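Local coordinates for capsular polysaccharide export system protein KpsC (Thermosulfurimonas dismutans, PDB 6MGD) that transfers Kdo from its CMP-activated donor in β-2,7 linkage, probably while building the glycolipid anchor of Gram-negative capsular polysaccharides, at residues A[85-97]-A[297-309]. Residues are numbered along the deposited sequence; the frame is centred on the assembly and turned at random.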
loop_
_atom_site.group_PDB
_atom_site.type_symbol
_atom_site.label_atom_id
_atom_site.label_comp_id
_atom_site.label_asym_id
_atom_site.label_seq_id
_atom_site.Cartn_x
_atom_site.Cartn_y
_atom_site.Cartn_z
ATOM N N ILE A 85 -1.532 -12.353 11.863
ATOM C CA ILE A 85 -1.992 -11.411 12.883
ATOM C C ILE A 85 -1.218 -10.124 12.687
ATOM O O ILE A 85 0.003 -10.095 12.943
ATOM C CB ILE A 85 -1.820 -11.978 14.301
ATOM C CG1 ILE A 85 -1.996 -10.876 15.352
ATOM C CG2 ILE A 85 -0.489 -12.719 14.447
ATOM C CD1 ILE A 85 -3.391 -10.277 15.385
ATOM N N PRO A 86 -1.840 -9.044 12.212
ATOM C CA PRO A 86 -1.075 -7.884 11.751
ATOM C C PRO A 86 -0.265 -7.243 12.870
ATOM O O PRO A 86 -0.748 -7.058 13.989
ATOM C CB PRO A 86 -2.154 -6.929 11.223
ATOM C CG PRO A 86 -3.334 -7.804 10.937
ATOM C CD PRO A 86 -3.287 -8.885 11.971
ATOM N N ILE A 87 0.986 -6.915 12.552
ATOM C CA ILE A 87 1.793 -6.093 13.444
ATOM C C ILE A 87 1.627 -4.611 13.133
ATOM O O ILE A 87 1.900 -3.768 13.999
ATOM C CB ILE A 87 3.276 -6.502 13.373
ATOM C CG1 ILE A 87 4.034 -6.002 14.604
ATOM C CG2 ILE A 87 3.922 -5.971 12.099
ATOM C CD1 ILE A 87 5.442 -6.539 14.716
ATOM N N SER A 88 1.168 -4.271 11.931
ATOM C CA SER A 88 0.980 -2.891 11.515
ATOM C C SER A 88 -0.451 -2.688 11.043
ATOM O O SER A 88 -1.035 -3.567 10.402
ATOM C CB SER A 88 1.957 -2.511 10.398
ATOM O OG SER A 88 1.897 -1.123 10.120
ATOM N N LEU A 89 -1.009 -1.525 11.364
ATOM C CA LEU A 89 -2.342 -1.147 10.919
ATOM C C LEU A 89 -2.311 0.297 10.443
ATOM O O LEU A 89 -1.598 1.129 11.012
ATOM C CB LEU A 89 -3.382 -1.311 12.035
ATOM C CG LEU A 89 -4.839 -1.066 11.641
ATOM C CD1 LEU A 89 -5.309 -2.123 10.655
ATOM C CD2 LEU A 89 -5.734 -1.031 12.869
ATOM N N VAL A 90 -3.080 0.585 9.397
ATOM C CA VAL A 90 -3.200 1.926 8.837
ATOM C C VAL A 90 -4.558 2.492 9.232
ATOM O O VAL A 90 -5.594 1.863 8.986
ATOM C CB VAL A 90 -3.033 1.910 7.307
ATOM C CG1 VAL A 90 -3.671 3.141 6.690
ATOM C CG2 VAL A 90 -1.556 1.819 6.934
ATOM N N ALA A 91 -4.551 3.673 9.847
ATOM C CA ALA A 91 -5.774 4.356 10.269
ATOM C C ALA A 91 -5.740 5.764 9.690
ATOM O O ALA A 91 -5.044 6.641 10.209
ATOM C CB ALA A 91 -5.903 4.384 11.788
ATOM N N ASP A 92 -6.494 5.977 8.615
ATOM C CA ASP A 92 -6.486 7.242 7.891
ATOM C C ASP A 92 -7.777 8.000 8.176
ATOM O O ASP A 92 -8.862 7.519 7.814
ATOM C CB ASP A 92 -6.324 6.982 6.391
ATOM C CG ASP A 92 -6.003 8.240 5.596
ATOM O OD1 ASP A 92 -6.630 9.293 5.842
ATOM O OD2 ASP A 92 -5.122 8.168 4.712
ATOM N N PRO A 93 -7.722 9.166 8.827
ATOM C CA PRO A 93 -8.949 9.908 9.143
ATOM C C PRO A 93 -9.453 10.823 8.037
ATOM O O PRO A 93 -10.537 11.403 8.191
ATOM C CB PRO A 93 -8.529 10.734 10.367
ATOM C CG PRO A 93 -7.085 11.012 10.125
ATOM C CD PRO A 93 -6.531 9.778 9.444
ATOM N N ILE A 94 -8.708 10.980 6.949
ATOM C CA ILE A 94 -9.082 11.857 5.848
ATOM C C ILE A 94 -9.500 11.056 4.620
ATOM O O ILE A 94 -10.520 11.349 3.992
ATOM C CB ILE A 94 -7.933 12.835 5.511
ATOM C CG1 ILE A 94 -7.633 13.733 6.713
ATOM C CG2 ILE A 94 -8.272 13.667 4.289
ATOM C CD1 ILE A 94 -6.528 14.740 6.469
ATOM N N GLY A 95 -8.718 10.040 4.264
ATOM C CA GLY A 95 -9.034 9.171 3.148
ATOM C C GLY A 95 -8.391 7.808 3.299
ATOM O O GLY A 95 -8.584 7.137 4.318
ATOM N N ILE A 96 -7.631 7.382 2.291
ATOM C CA ILE A 96 -6.849 6.156 2.381
ATOM C C ILE A 96 -5.758 6.231 1.323
ATOM O O ILE A 96 -5.902 6.922 0.311
ATOM C CB ILE A 96 -7.742 4.898 2.226
ATOM C CG1 ILE A 96 -7.016 3.658 2.752
ATOM C CG2 ILE A 96 -8.169 4.705 0.785
ATOM C CD1 ILE A 96 -7.939 2.512 3.078
ATOM N N TYR A 97 -4.655 5.518 1.565
ATOM C CA TYR A 97 -3.436 5.760 0.798
ATOM C C TYR A 97 -3.608 5.413 -0.678
ATOM O O TYR A 97 -3.055 6.100 -1.545
ATOM C CB TYR A 97 -2.265 4.981 1.407
ATOM C CG TYR A 97 -2.432 3.476 1.435
ATOM C CD1 TYR A 97 -2.952 2.833 2.553
ATOM C CD2 TYR A 97 -2.052 2.695 0.350
ATOM C CE1 TYR A 97 -3.102 1.458 2.583
ATOM C CE2 TYR A 97 -2.199 1.321 0.370
ATOM C CZ TYR A 97 -2.722 0.707 1.486
ATOM O OH TYR A 97 -2.864 -0.663 1.505
ATOM N N TYR A 297 2.877 7.165 9.211
ATOM C CA TYR A 297 1.512 6.873 8.770
ATOM C C TYR A 297 0.905 5.665 9.473
ATOM O O TYR A 297 -0.207 5.790 10.015
ATOM C CB TYR A 297 1.492 6.721 7.245
ATOM C CG TYR A 297 0.128 6.515 6.631
ATOM C CD1 TYR A 297 -0.895 7.438 6.830
ATOM C CD2 TYR A 297 -0.126 5.417 5.818
ATOM C CE1 TYR A 297 -2.142 7.259 6.253
ATOM C CE2 TYR A 297 -1.366 5.232 5.234
ATOM C CZ TYR A 297 -2.370 6.154 5.456
ATOM O OH TYR A 297 -3.605 5.969 4.878
ATOM N N PRO A 298 1.537 4.490 9.508
ATOM C CA PRO A 298 0.879 3.325 10.098
ATOM C C PRO A 298 1.187 3.168 11.581
ATOM O O PRO A 298 2.204 3.640 12.094
ATOM C CB PRO A 298 1.466 2.150 9.297
ATOM C CG PRO A 298 2.658 2.721 8.528
ATOM C CD PRO A 298 2.870 4.123 9.005
ATOM N N MET A 299 0.271 2.495 12.267
ATOM C CA MET A 299 0.479 2.103 13.651
ATOM C C MET A 299 1.232 0.778 13.711
ATOM O O MET A 299 1.247 -0.000 12.754
ATOM C CB MET A 299 -0.857 1.983 14.390
ATOM C CG MET A 299 -1.618 3.290 14.518
ATOM S SD MET A 299 -3.245 3.097 15.279
ATOM C CE MET A 299 -4.060 2.055 14.073
ATOM N N TYR A 300 1.872 0.532 14.852
ATOM C CA TYR A 300 2.585 -0.718 15.087
ATOM C C TYR A 300 2.331 -1.168 16.517
ATOM O O TYR A 300 2.559 -0.402 17.458
ATOM C CB TYR A 300 4.092 -0.566 14.842
ATOM C CG TYR A 300 4.470 -0.177 13.428
ATOM C CD1 TYR A 300 4.678 1.154 13.085
ATOM C CD2 TYR A 300 4.631 -1.140 12.439
ATOM C CE1 TYR A 300 5.029 1.516 11.795
ATOM C CE2 TYR A 300 4.982 -0.789 11.146
ATOM C CZ TYR A 300 5.179 0.542 10.830
ATOM O OH TYR A 300 5.527 0.898 9.543
ATOM N N VAL A 301 1.860 -2.402 16.675
ATOM C CA VAL A 301 1.611 -2.996 17.985
ATOM C C VAL A 301 2.384 -4.303 18.073
ATOM O O VAL A 301 2.318 -5.131 17.158
ATOM C CB VAL A 301 0.109 -3.234 18.234
ATOM C CG1 VAL A 301 -0.097 -4.144 19.439
ATOM C CG2 VAL A 301 -0.607 -1.909 18.441
ATOM N N SER A 302 3.114 -4.485 19.171
ATOM C CA SER A 302 3.931 -5.677 19.353
ATOM C C SER A 302 3.074 -6.936 19.379
ATOM O O SER A 302 2.005 -6.969 19.995
ATOM C CB SER A 302 4.732 -5.569 20.651
ATOM O OG SER A 302 5.360 -6.800 20.961
ATOM N N LEU A 303 3.555 -7.984 18.706
ATOM C CA LEU A 303 2.856 -9.263 18.727
ATOM C C LEU A 303 3.021 -9.992 20.053
ATOM O O LEU A 303 2.211 -10.872 20.364
ATOM C CB LEU A 303 3.356 -10.159 17.592
ATOM C CG LEU A 303 3.246 -9.645 16.158
ATOM C CD1 LEU A 303 3.919 -10.616 15.201
ATOM C CD2 LEU A 303 1.791 -9.431 15.767
ATOM N N ILE A 304 4.038 -9.647 20.841
ATOM C CA ILE A 304 4.366 -10.399 22.046
ATOM C C ILE A 304 3.594 -9.861 23.245
ATOM O O ILE A 304 2.885 -10.611 23.924
ATOM C CB ILE A 304 5.882 -10.379 22.314
ATOM C CG1 ILE A 304 6.632 -11.107 21.196
ATOM C CG2 ILE A 304 6.194 -11.006 23.669
ATOM C CD1 ILE A 304 8.106 -11.302 21.481
ATOM N N ASP A 305 3.733 -8.561 23.521
ATOM C CA ASP A 305 3.096 -7.963 24.687
ATOM C C ASP A 305 1.903 -7.077 24.360
ATOM O O ASP A 305 1.122 -6.770 25.266
ATOM C CB ASP A 305 4.113 -7.144 25.499
ATOM C CG ASP A 305 4.949 -6.220 24.633
ATOM O OD1 ASP A 305 4.376 -5.321 23.980
ATOM O OD2 ASP A 305 6.187 -6.388 24.614
ATOM N N GLY A 306 1.740 -6.661 23.108
ATOM C CA GLY A 306 0.599 -5.856 22.725
ATOM C C GLY A 306 0.756 -4.365 22.908
ATOM O O GLY A 306 -0.249 -3.644 22.875
ATOM N N ASN A 307 1.976 -3.874 23.099
ATOM C CA ASN A 307 2.213 -2.448 23.264
ATOM C C ASN A 307 2.572 -1.803 21.930
ATOM O O ASN A 307 2.973 -2.472 20.974
ATOM C CB ASN A 307 3.327 -2.198 24.282
ATOM C CG ASN A 307 2.908 -2.534 25.699
ATOM O OD1 ASN A 307 3.461 -3.436 26.326
ATOM N ND2 ASN A 307 1.927 -1.802 26.214
ATOM N N ARG A 308 2.420 -0.482 21.874
ATOM C CA ARG A 308 2.812 0.264 20.688
ATOM C C ARG A 308 4.331 0.313 20.585
ATOM O O ARG A 308 5.022 0.626 21.561
ATOM C CB ARG A 308 2.233 1.679 20.732
ATOM C CG ARG A 308 0.730 1.747 20.488
ATOM C CD ARG A 308 0.392 1.571 19.013
ATOM N NE ARG A 308 0.814 2.716 18.211
ATOM C CZ ARG A 308 0.026 3.740 17.898
ATOM N NH1 ARG A 308 -1.232 3.761 18.321
ATOM N NH2 ARG A 308 0.492 4.743 17.163
ATOM N N ILE A 309 4.852 -0.012 19.402
ATOM C CA ILE A 309 6.286 -0.064 19.157
ATOM C C ILE A 309 6.592 0.716 17.884
ATOM O O ILE A 309 5.703 1.051 17.100
ATOM C CB ILE A 309 6.809 -1.511 19.045
ATOM C CG1 ILE A 309 6.163 -2.218 17.852
ATOM C CG2 ILE A 309 6.538 -2.280 20.327
ATOM C CD1 ILE A 309 6.628 -3.651 17.659
HETATM O O HOH W 1 3.500 -0.861 8.154
#
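Strand 298-300 forms the outer edge of the mixed β-sheet in one half of this GT-B-type glycosyltransferase, pairing antiparallel with strand 88-92. L89 and M299 are the hydrogen-bonded pair: M299 N meets L89 O at 2.6 Å, and L89 N reaches M299 O at 3.1 Å. Beyond the strand ends, V301 N continues the pairing to I87 O (3.0 Å). P298 suits the outermost strand, because its N faces away from strand 88-92 and the missing N-H costs the pairing nothing.

On one face L89 and M299 lie side by side. The long methionine chain, bent at chi3 (-63°), brings CE to 3.7 Å from L89 CD2 and equally near A91 CB; being unbranched and flexible, it lets its terminal methyl reach both. On the other face S88 is small enough to sit against the Y300 ring, OG lying 3.3 Å from CE2, at a slant to the ring; a water bridges S88 OG and Y300 OH, and that phenol also bonds L294 O.

Y297 reaches across to the C-terminal end of strand 88-92. With CG anti to the backbone N (chi1 -176°), its ring passes V90 CG1, and its hydroxyl donates to the anti lone pair of D92 OD2 (2.7 Å), the carboxylate and ring planes standing 78° apart. D92 OD1 accepts from I94 N, forming an Asx turn, and from G95 N, giving the wider Asx motif; OD2 also takes Y105 N, so several bonds fix the carboxylate. At the far end, branched L303 packs crosswise on I87 (CG to CG1, 4.0 Å).

Strand 64-71 flanks strand 88-92 on its other edge; helix 11-20 covers L89 and V301, while helix 311-322 packs against I87 and Y300.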